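Local coordinates for putative exported protein (Bordetella pertussis Tohama I, PDB 2PFZ) that binds pyroglutamic acid as an extracytoplasmic solute receptor of the DctP family, probably delivering it to a tripartite ATP-independent periplasmic transporter, at residues 150-154 with 155-159; 134-138 with 139-143; 124-127 with 128-132; 76-79 with 80-83. All blocks are in the same frame, centred on the assembly; numbering follows the deposited sequence.

Interaction 1: residues 150-154 with 155-159; sequences KIAEL and VGAQP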
loop_
_atom_site.group_PDB
_atom_site.type_symbol
_atom_site.label_atom_id
_atom_site.label_comp_id
_atom_site.label_asym_id
_atom_site.label_seq_id
_atom_site.Cartn_x
_atom_site.Cartn_y
_atom_site.Cartn_z
ATOM N N LYS A 150 -4.975 5.863 12.959
ATOM C CA LYS A 150 -6.268 6.519 13.187
ATOM C C LYS A 150 -7.411 5.504 13.318
ATOM O O LYS A 150 -8.219 5.608 14.225
ATOM C CB LYS A 150 -6.597 7.552 12.088
ATOM C CG LYS A 150 -7.912 8.289 12.322
ATOM C CD LYS A 150 -7.913 8.991 13.693
ATOM C CE LYS A 150 -9.071 9.994 13.820
ATOM N NZ LYS A 150 -8.718 11.108 14.789
ATOM N N ILE A 151 -7.452 4.525 12.420
ATOM C CA ILE A 151 -8.449 3.462 12.487
ATOM C C ILE A 151 -8.383 2.739 13.833
ATOM O O ILE A 151 -9.418 2.533 14.481
ATOM C CB ILE A 151 -8.295 2.453 11.319
ATOM C CG1 ILE A 151 -8.575 3.176 9.983
ATOM C CG2 ILE A 151 -9.202 1.214 11.555
ATOM C CD1 ILE A 151 -8.250 2.406 8.703
ATOM N N ALA A 152 -7.173 2.385 14.254
ATOM C CA ALA A 152 -6.968 1.765 15.573
ATOM C C ALA A 152 -7.592 2.633 16.663
ATOM O O ALA A 152 -8.407 2.153 17.466
ATOM C CB ALA A 152 -5.472 1.533 15.842
ATOM N N GLU A 153 -7.262 3.925 16.662
ATOM C CA GLU A 153 -7.772 4.808 17.702
ATOM C C GLU A 153 -9.294 4.853 17.659
ATOM O O GLU A 153 -9.952 4.959 18.703
ATOM C CB GLU A 153 -7.202 6.213 17.557
ATOM C CG GLU A 153 -5.731 6.296 17.949
ATOM C CD GLU A 153 -5.088 7.594 17.495
ATOM O OE1 GLU A 153 -5.802 8.485 16.978
ATOM O OE2 GLU A 153 -3.864 7.730 17.664
ATOM N N LEU A 154 -9.855 4.778 16.455
ATOM C CA LEU A 154 -11.296 4.929 16.318
ATOM C C LEU A 154 -12.058 3.678 16.755
ATOM O O LEU A 154 -13.256 3.772 17.023
ATOM C CB LEU A 154 -11.707 5.393 14.914
ATOM C CG LEU A 154 -11.357 6.854 14.579
ATOM C CD1 LEU A 154 -11.571 7.100 13.098
ATOM C CD2 LEU A 154 -12.114 7.902 15.445
ATOM N N VAL A 155 -11.383 2.528 16.827
ATOM C CA VAL A 155 -12.020 1.311 17.329
ATOM C C VAL A 155 -11.661 1.039 18.801
ATOM O O VAL A 155 -12.075 0.024 19.369
ATOM C CB VAL A 155 -11.778 0.036 16.431
ATOM C CG1 VAL A 155 -12.389 0.226 15.043
ATOM C CG2 VAL A 155 -10.284 -0.363 16.348
ATOM N N GLY A 156 -10.901 1.955 19.393
ATOM C CA GLY A 156 -10.410 1.815 20.759
ATOM C C GLY A 156 -9.197 0.925 20.917
ATOM O O GLY A 156 -8.874 0.517 22.035
ATOM N N ALA A 157 -8.514 0.604 19.812
ATOM C CA ALA A 157 -7.250 -0.136 19.907
ATOM C C ALA A 157 -6.104 0.829 20.224
ATOM O O ALA A 157 -6.277 2.059 20.174
ATOM C CB ALA A 157 -6.953 -0.925 18.622
ATOM N N GLN A 158 -4.941 0.278 20.551
ATOM C CA GLN A 158 -3.799 1.107 20.940
ATOM C C GLN A 158 -2.662 0.827 19.973
ATOM O O GLN A 158 -2.053 -0.246 20.009
ATOM C CB GLN A 158 -3.418 0.847 22.400
ATOM C CG GLN A 158 -4.520 1.334 23.381
ATOM C CD GLN A 158 -4.251 0.976 24.828
ATOM O OE1 GLN A 158 -4.628 1.717 25.742
ATOM N NE2 GLN A 158 -3.612 -0.171 25.046
ATOM N N PRO A 159 -2.438 1.757 19.029
ATOM C CA PRO A 159 -1.497 1.388 17.998
ATOM C C PRO A 159 -0.075 1.810 18.282
ATOM O O PRO A 159 0.172 2.773 19.026
ATOM C CB PRO A 159 -2.018 2.142 16.787
ATOM C CG PRO A 159 -2.546 3.434 17.381
ATOM C CD PRO A 159 -3.035 3.081 18.776
#
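The carbonyl oxygen of A152 is gripped by two backbone N-H groups at the C-terminal end of the helix. A157 N lies 2.8 Å from A152 O and V155 N lies 3.1 Å from it. The two donors come from opposite faces of the carbonyl plane, A157 N standing 38° out of it and V155 N 62°, so neither uses a lone pair squarely. This is the C-terminal close of helix 146-155 as a Schellman motif: G156 leaves helical geometry with a positive phi, which favours glycine, and its N donates a weak bond of 3.2 Å to E153 O. V155 N is shared, since it also makes a weak bond to I151 O.

The side chains pack beside these bonds. V155 holds CG2 between its own N and carbonyl carbon (CG1 at chi1 -63°), which brings CG2 to 3.3 Å from A152 O, while CG1 lies alongside I151 O. The methyl of A152 faces the returning chain: A157 CB is 4.0 Å from A152 CB. Further on, the ring of P159 packs against the same methyl through CB and CG, with CD slightly farther.

The turn joins the helix and strand 158-161 of a beta-alpha-beta unit whose first strand is 140-143. From that strand W141 touches A152, A157 and P159, whereas L154 and I151 reach M279 of helix 266-287. At the closest point of the apolar patch, P159 CB lies 3.6 Å from A152 CB, with P159 CG next at 3.8 Å from that methyl.

Interaction 2: residues 134-138 with 139-143; sequences SDMKG and LKWRA. With PCA (pyroglutamic acid), chain B.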
loop_
_atom_site.group_PDB
_atom_site.type_symbol
_atom_site.label_atom_id
_atom_site.label_comp_id
_atom_site.label_asym_id
_atom_site.label_seq_id
_atom_site.Cartn_x
_atom_site.Cartn_y
_atom_site.Cartn_z
ATOM N N SER A 134 -16.642 -3.208 18.820
ATOM C CA SER A 134 -16.313 -3.155 20.249
ATOM C C SER A 134 -15.359 -4.268 20.684
ATOM O O SER A 134 -14.583 -4.083 21.620
ATOM C CB SER A 134 -17.580 -3.142 21.126
ATOM O OG SER A 134 -18.275 -4.370 21.045
ATOM N N ASP A 135 -15.406 -5.414 20.001
ATOM C CA ASP A 135 -14.484 -6.514 20.304
ATOM C C ASP A 135 -13.019 -6.138 20.042
ATOM O O ASP A 135 -12.120 -6.928 20.310
ATOM C CB ASP A 135 -14.824 -7.769 19.492
ATOM C CG ASP A 135 -16.155 -8.395 19.889
ATOM O OD1 ASP A 135 -16.559 -8.281 21.060
ATOM O OD2 ASP A 135 -16.784 -9.022 19.027
ATOM N N MET A 136 -12.788 -4.943 19.495
ATOM C CA MET A 136 -11.427 -4.513 19.174
ATOM C C MET A 136 -10.799 -3.541 20.182
ATOM O O MET A 136 -9.596 -3.234 20.107
ATOM C CB MET A 136 -11.395 -3.933 17.767
ATOM C CG MET A 136 -11.546 -5.009 16.711
ATOM S SD MET A 136 -11.245 -4.374 15.046
ATOM C CE MET A 136 -12.716 -3.477 14.842
ATOM N N LYS A 137 -11.609 -3.081 21.131
ATOM C CA LYS A 137 -11.147 -2.167 22.165
ATOM C C LYS A 137 -9.994 -2.794 22.947
ATOM O O LYS A 137 -10.084 -3.943 23.413
ATOM C CB LYS A 137 -12.308 -1.749 23.089
ATOM C CG LYS A 137 -12.069 -0.411 23.804
ATOM C CD LYS A 137 -13.248 -0.004 24.676
ATOM C CE LYS A 137 -13.002 -0.385 26.125
ATOM N NZ LYS A 137 -11.853 0.370 26.734
ATOM N N GLY A 138 -8.897 -2.058 23.059
ATOM C CA GLY A 138 -7.753 -2.521 23.840
ATOM C C GLY A 138 -6.779 -3.441 23.124
ATOM O O GLY A 138 -5.813 -3.913 23.725
ATOM N N LEU A 139 -7.006 -3.696 21.836
ATOM C CA LEU A 139 -6.065 -4.498 21.050
ATOM C C LEU A 139 -4.688 -3.808 21.054
ATOM O O LEU A 139 -4.636 -2.586 21.022
ATOM C CB LEU A 139 -6.598 -4.698 19.610
ATOM C CG LEU A 139 -7.539 -5.896 19.354
ATOM C CD1 LEU A 139 -8.072 -5.901 17.929
ATOM C CD2 LEU A 139 -6.800 -7.213 19.665
ATOM N N LYS A 140 -3.610 -4.597 21.130
ATOM C CA LYS A 140 -2.232 -4.110 21.000
ATOM C C LYS A 140 -1.909 -4.100 19.506
ATOM O O LYS A 140 -1.393 -5.070 18.968
ATOM C CB LYS A 140 -1.224 -5.023 21.726
ATOM C CG LYS A 140 -1.355 -5.084 23.253
ATOM C CD LYS A 140 -0.126 -5.770 23.883
ATOM C CE LYS A 140 -0.226 -7.294 23.833
ATOM N NZ LYS A 140 1.024 -7.958 24.316
ATOM N N TRP A 141 -2.225 -2.995 18.851
ATOM C CA TRP A 141 -2.345 -2.947 17.397
ATOM C C TRP A 141 -1.056 -2.456 16.742
ATOM O O TRP A 141 -0.452 -1.506 17.220
ATOM C CB TRP A 141 -3.473 -1.981 17.094
ATOM C CG TRP A 141 -3.932 -1.810 15.684
ATOM C CD1 TRP A 141 -3.305 -1.103 14.697
ATOM C CD2 TRP A 141 -5.198 -2.225 15.144
ATOM N NE1 TRP A 141 -4.088 -1.094 13.552
ATOM C CE2 TRP A 141 -5.261 -1.753 13.809
ATOM C CE3 TRP A 141 -6.295 -2.947 15.666
ATOM C CZ2 TRP A 141 -6.362 -2.004 12.964
ATOM C CZ3 TRP A 141 -7.409 -3.202 14.824
ATOM C CH2 TRP A 141 -7.430 -2.719 13.486
ATOM N N ARG A 142 -0.645 -3.118 15.673
ATOM C CA ARG A 142 0.461 -2.658 14.844
ATOM C C ARG A 142 -0.082 -1.833 13.671
ATOM O O ARG A 142 -0.828 -2.341 12.818
ATOM C CB ARG A 142 1.282 -3.847 14.352
ATOM C CG ARG A 142 2.392 -3.497 13.317
ATOM C CD ARG A 142 1.913 -3.744 11.863
ATOM N NE ARG A 142 2.917 -3.385 10.853
ATOM C CZ ARG A 142 2.791 -3.664 9.555
ATOM N NH1 ARG A 142 1.720 -4.339 9.109
ATOM N NH2 ARG A 142 3.746 -3.281 8.708
ATOM N N ALA A 143 0.290 -0.559 13.643
ATOM C CA ALA A 143 -0.050 0.299 12.521
ATOM C C ALA A 143 1.091 0.217 11.529
ATOM O O ALA A 143 2.222 -0.078 11.899
ATOM C CB ALA A 143 -0.249 1.740 12.975
HETATM N N PCA B . 1.101 -4.841 3.764
HETATM C CA PCA B . 1.894 -3.629 4.050
HETATM C CB PCA B . 1.095 -2.364 3.733
HETATM C CG PCA B . -0.271 -2.833 3.268
HETATM C CD PCA B . -0.154 -4.330 3.264
HETATM O OE PCA B . -1.043 -5.078 2.829
HETATM C C PCA B . 2.172 -3.631 5.535
HETATM O O PCA B . 3.067 -2.935 6.032
HETATM O OXT PCA B . 1.476 -4.356 6.265
#
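M136 reaches L139 with the first atoms of its side chain and W141 with its sulfur. CB lies 3.9 Å from L139 CD1, and CG, set beside the backbone N (chi1 -72°), stays by the same methyl. SD then goes on to the tryptophan, 4.0 Å from W141 CZ3. It meets the six-membered ring at the rim, 83° off the ring normal, a Met-aromatic contact in which the sulfur borders the ring edge and does not lie over its face. There the chain bends at chi3, turning CE aside.

The backbone here is a type II beta turn from M136 to L139, with glycine at G138 where the backbone angles call for it. L139 N closes the turn on M136 O (3.1 Å), and L139 CB and CG pack close to that oxygen. The turn feeds strand 140-143, which opens a beta-alpha-beta unit of this periplasmic binding protein fold and carries R142 into the ligand pocket. R142 hydrogen-bonds the pyroglutamate carboxylate end-on through both terminal nitrogens: NH1 is 2.9 Å from PCA OXT and NH2 is 2.8 Å from PCA O. The kink at chi2 (-97°) turns its guanidinium toward the ligand, while R142 NE is held by V162 O.

Interaction 3: residues 124-127 with 128-132; sequences IFAN and RDIKQ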
loop_
_atom_site.group_PDB
_atom_site.type_symbol
_atom_site.label_atom_id
_atom_site.label_comp_id
_atom_site.label_asym_id
_atom_site.label_seq_id
_atom_site.Cartn_x
_atom_site.Cartn_y
_atom_site.Cartn_z
ATOM N N ILE A 124 -8.138 -8.157 9.307
ATOM C CA ILE A 124 -7.652 -7.977 10.671
ATOM C C ILE A 124 -7.058 -9.259 11.138
ATOM O O ILE A 124 -7.760 -10.283 11.202
ATOM C CB ILE A 124 -8.786 -7.637 11.674
ATOM C CG1 ILE A 124 -9.715 -6.556 11.107
ATOM C CG2 ILE A 124 -8.167 -7.189 13.021
ATOM C CD1 ILE A 124 -11.089 -6.474 11.844
ATOM N N PHE A 125 -5.768 -9.206 11.466
ATOM C CA PHE A 125 -5.059 -10.311 12.114
ATOM C C PHE A 125 -5.248 -10.165 13.622
ATOM O O PHE A 125 -4.861 -9.150 14.187
ATOM C CB PHE A 125 -3.557 -10.259 11.814
ATOM C CG PHE A 125 -3.204 -10.586 10.379
ATOM C CD1 PHE A 125 -3.043 -11.923 9.968
ATOM C CD2 PHE A 125 -3.043 -9.563 9.442
ATOM C CE1 PHE A 125 -2.703 -12.242 8.625
ATOM C CE2 PHE A 125 -2.702 -9.861 8.088
ATOM C CZ PHE A 125 -2.544 -11.197 7.685
ATOM N N ALA A 126 -5.872 -11.158 14.262
ATOM C CA ALA A 126 -6.043 -11.122 15.714
ATOM C C ALA A 126 -6.096 -12.524 16.348
ATOM O O ALA A 126 -6.246 -13.540 15.666
ATOM C CB ALA A 126 -7.299 -10.311 16.084
ATOM N N ASN A 127 -5.969 -12.556 17.666
ATOM C CA ASN A 127 -6.174 -13.784 18.406
ATOM C C ASN A 127 -7.555 -13.826 19.031
ATOM O O ASN A 127 -8.007 -14.892 19.457
ATOM C CB ASN A 127 -5.065 -13.962 19.444
ATOM C CG ASN A 127 -3.775 -14.422 18.816
ATOM O OD1 ASN A 127 -3.775 -15.336 17.992
ATOM N ND2 ASN A 127 -2.674 -13.786 19.176
ATOM N N ARG A 128 -8.204 -12.660 19.044
ATOM C CA ARG A 128 -9.530 -12.424 19.609
ATOM C C ARG A 128 -10.668 -12.772 18.678
ATOM O O ARG A 128 -10.538 -12.697 17.449
ATOM C CB ARG A 128 -9.724 -10.924 19.864
ATOM C CG ARG A 128 -9.200 -10.420 21.135
ATOM C CD ARG A 128 -9.589 -8.969 21.250
ATOM N NE ARG A 128 -8.834 -8.342 22.324
ATOM C CZ ARG A 128 -9.107 -7.166 22.852
ATOM N NH1 ARG A 128 -10.113 -6.434 22.396
ATOM N NH2 ARG A 128 -8.344 -6.717 23.832
ATOM N N ASP A 129 -11.813 -13.078 19.282
ATOM C CA ASP A 129 -13.055 -13.165 18.533
ATOM C C ASP A 129 -13.598 -11.763 18.279
ATOM O O ASP A 129 -13.822 -10.998 19.220
ATOM C CB ASP A 129 -14.056 -14.059 19.261
ATOM C CG ASP A 129 -13.801 -15.525 18.994
ATOM O OD1 ASP A 129 -14.659 -16.160 18.357
ATOM O OD2 ASP A 129 -12.735 -16.048 19.388
ATOM N N ILE A 130 -13.767 -11.416 17.003
ATOM C CA ILE A 130 -14.227 -10.085 16.639
ATOM C C ILE A 130 -15.473 -10.230 15.799
ATOM O O ILE A 130 -15.397 -10.591 14.621
ATOM C CB ILE A 130 -13.152 -9.281 15.852
ATOM C CG1 ILE A 130 -11.801 -9.273 16.599
ATOM C CG2 ILE A 130 -13.659 -7.864 15.562
ATOM C CD1 ILE A 130 -10.674 -8.460 15.876
ATOM N N LYS A 131 -16.624 -9.975 16.421
ATOM C CA LYS A 131 -17.902 -10.068 15.738
ATOM C C LYS A 131 -18.514 -8.681 15.583
ATOM O O LYS A 131 -19.476 -8.495 14.841
ATOM C CB LYS A 131 -18.819 -11.045 16.486
ATOM C CG LYS A 131 -18.472 -12.511 16.178
ATOM C CD LYS A 131 -18.985 -13.510 17.233
ATOM C CE LYS A 131 -17.974 -13.733 18.379
ATOM N NZ LYS A 131 -16.593 -14.148 17.914
ATOM N N GLN A 132 -17.922 -7.708 16.275
ATOM C CA GLN A 132 -18.337 -6.302 16.204
ATOM C C GLN A 132 -17.159 -5.392 16.558
ATOM O O GLN A 132 -16.186 -5.833 17.162
ATOM C CB GLN A 132 -19.507 -6.042 17.163
ATOM C CG GLN A 132 -19.162 -6.387 18.588
ATOM C CD GLN A 132 -20.356 -6.419 19.515
ATOM O OE1 GLN A 132 -21.185 -5.511 19.524
ATOM N NE2 GLN A 132 -20.435 -7.465 20.322
#
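Past A126 the backbone leaves strand 123-126, bends at N127, where psi falls to -14°, and extends again from R128, turning sharply enough for I130 to face I124 and A126 without any hydrogen bond between 124-127 and 128-132. The side-chain contact is thus between aliphatic groups. I130 CD1 is the atom that touches: it lies 3.9 Å from A126 CB and 4.0 Å from I124 CG2, so one methyl rests against two residues on the same side of the strand. I130 presents it by stretching out, with CD1 anti to CA (chi2 -179°). I124 offers its short branch CG2, and the two isoleucines pass at a slant. The methyl of A126 also lies 3.9 Å from R128 N, a buried nitrogen that has no partner in the model.

Polar groups at the bend are bound elsewhere. N127 ties its amide to the backbone of K196 and Y194, and the extended R128 sends NH1 to the carbonyls of D135 and K137. The hydroxyl of Y199 is hydrogen-bonded to both R128 O and I130 N, holding this part of the loop beside strand 197-199, while M136 touches the side chain of I130.

Strand 123-126 lies between strands 178-181 and 197-199 and runs antiparallel to both. One such reversed strand within an otherwise parallel sheet, in this order, is characteristic of a lobe of the type II periplasmic binding protein fold, and the apolar contact packs the loop leaving that strand back against it.

Interaction 4: residues 76-79 with 80-83; sequences YELD and GLPF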
loop_
_atom_site.group_PDB
_atom_site.type_symbol
_atom_site.label_atom_id
_atom_site.label_comp_id
_atom_site.label_asym_id
_atom_site.label_seq_id
_atom_site.Cartn_x
_atom_site.Cartn_y
_atom_site.Cartn_z
ATOM N N TYR A 76 -2.961 11.591 -0.335
ATOM C CA TYR A 76 -2.250 10.362 0.032
ATOM C C TYR A 76 -3.080 9.409 0.895
ATOM O O TYR A 76 -2.794 8.213 0.942
ATOM C CB TYR A 76 -0.950 10.703 0.763
ATOM C CG TYR A 76 0.080 11.217 -0.186
ATOM C CD1 TYR A 76 0.600 10.377 -1.196
ATOM C CD2 TYR A 76 0.516 12.538 -0.125
ATOM C CE1 TYR A 76 1.535 10.856 -2.111
ATOM C CE2 TYR A 76 1.471 13.032 -1.044
ATOM C CZ TYR A 76 1.964 12.184 -2.030
ATOM O OH TYR A 76 2.903 12.626 -2.953
ATOM N N GLU A 77 -4.102 9.957 1.549
ATOM C CA GLU A 77 -4.929 9.214 2.520
ATOM C C GLU A 77 -6.020 8.370 1.873
ATOM O O GLU A 77 -6.443 7.351 2.451
ATOM C CB GLU A 77 -5.545 10.173 3.549
ATOM C CG GLU A 77 -6.379 9.468 4.636
ATOM C CD GLU A 77 -6.881 10.387 5.736
ATOM O OE1 GLU A 77 -6.562 11.590 5.729
ATOM O OE2 GLU A 77 -7.610 9.888 6.624
ATOM N N LEU A 78 -6.449 8.776 0.674
ATOM C CA LEU A 78 -7.659 8.299 0.020
ATOM C C LEU A 78 -7.830 6.786 -0.032
ATOM O O LEU A 78 -8.878 6.279 0.379
ATOM C CB LEU A 78 -7.815 8.949 -1.384
ATOM C CG LEU A 78 -9.125 8.633 -2.134
ATOM C CD1 LEU A 78 -10.387 8.993 -1.311
ATOM C CD2 LEU A 78 -9.148 9.355 -3.488
ATOM N N ASP A 79 -6.823 6.064 -0.507
ATOM C CA ASP A 79 -6.949 4.599 -0.623
ATOM C C ASP A 79 -6.793 3.824 0.707
ATOM O O ASP A 79 -6.826 2.590 0.709
ATOM C CB ASP A 79 -6.058 4.038 -1.753
ATOM C CG ASP A 79 -4.576 4.019 -1.413
ATOM O OD1 ASP A 79 -4.190 4.018 -0.215
ATOM O OD2 ASP A 79 -3.777 3.939 -2.378
ATOM N N GLY A 80 -6.649 4.557 1.817
ATOM C CA GLY A 80 -6.629 3.945 3.143
ATOM C C GLY A 80 -7.919 4.159 3.906
ATOM O O GLY A 80 -8.045 3.710 5.055
ATOM N N LEU A 81 -8.863 4.902 3.330
ATOM C CA LEU A 81 -10.151 5.124 4.028
ATOM C C LEU A 81 -10.939 3.816 4.000
ATOM O O LEU A 81 -11.075 3.246 2.923
ATOM C CB LEU A 81 -10.951 6.219 3.313
ATOM C CG LEU A 81 -10.326 7.615 3.350
ATOM C CD1 LEU A 81 -11.200 8.591 2.522
ATOM C CD2 LEU A 81 -10.140 8.118 4.789
ATOM N N PRO A 82 -11.414 3.312 5.169
ATOM C CA PRO A 82 -12.163 2.025 5.142
ATOM C C PRO A 82 -13.566 2.105 4.547
ATOM O O PRO A 82 -14.248 3.138 4.609
ATOM C CB PRO A 82 -12.254 1.594 6.625
ATOM C CG PRO A 82 -11.894 2.755 7.418
ATOM C CD PRO A 82 -11.232 3.828 6.540
ATOM N N PHE A 83 -13.969 1.006 3.935
ATOM C CA PHE A 83 -15.311 0.859 3.384
ATOM C C PHE A 83 -15.759 1.935 2.395
ATOM O O PHE A 83 -16.890 2.406 2.421
ATOM C CB PHE A 83 -16.303 0.544 4.526
ATOM C CG PHE A 83 -16.081 -0.839 5.054
ATOM C CD1 PHE A 83 -16.673 -1.920 4.406
ATOM C CD2 PHE A 83 -15.193 -1.077 6.089
ATOM C CE1 PHE A 83 -16.428 -3.209 4.812
ATOM C CE2 PHE A 83 -14.954 -2.418 6.507
ATOM C CZ PHE A 83 -15.593 -3.450 5.846
HETATM O O HOH W 1 -10.197 3.701 0.360
#
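The carboxylate of E77 has the isobutyl group of L81 beside it: L81 CD2 is 3.6 Å from E77 OE2 and stands clear of the carboxylate plane on one side. The glutamate reaches there fully extended, CG anti to its N (chi1 -178°), and crosses L81 at about a right angle, with E77 CG 4.0 Å from L81 CD2. Its other oxygen, OE1, forms a salt bridge with K286, which probably helps keep this buried group charged. The second flat group, the carboxylate of D79, folds back past G80 N; the angle there is too poor for a bond, and D79 OD2 is paired with K207.

Between these acids the backbone makes a short 3-10 turn in the connection from strand 61-65 to helix 88-107. G80 N donates to E77 O at 2.9 Å, and L81 N follows with L78 O at 3.3 Å, each donor standing above the carbonyl plane. On the apolar side L78 CD1 meets L81 CD1 at 3.9 Å, the two leucines inclined to each other, with L94 and Q98 of helix 88-107 touching L78. A water lies within hydrogen-bonding distance of both carbonyls, 2.9 Å from L78 O and 2.7 Å from L81 O.

How the interactions relate
From the N terminus the order is interaction 4, then 3, 2 and 1; each is complete before the next begins, so none nest or cross. Interaction 4 shapes the connection between strand 61-65 and helix 88-107. Interaction 3 turns the chain out of strand 123-126, interaction 2 leads it into strand 140-143, and interaction 1 returns it from helix 146-155 to strand 158-161, all three strands belonging to one mixed sheet. R128 links 3 to 2. Interactions 2 and 1 meet where the loops lead into neighbouring strands, G156 O lying 2.8 Å from G138 N. Interaction 4 touches only interaction 1, through I151 packed on P82 and G80.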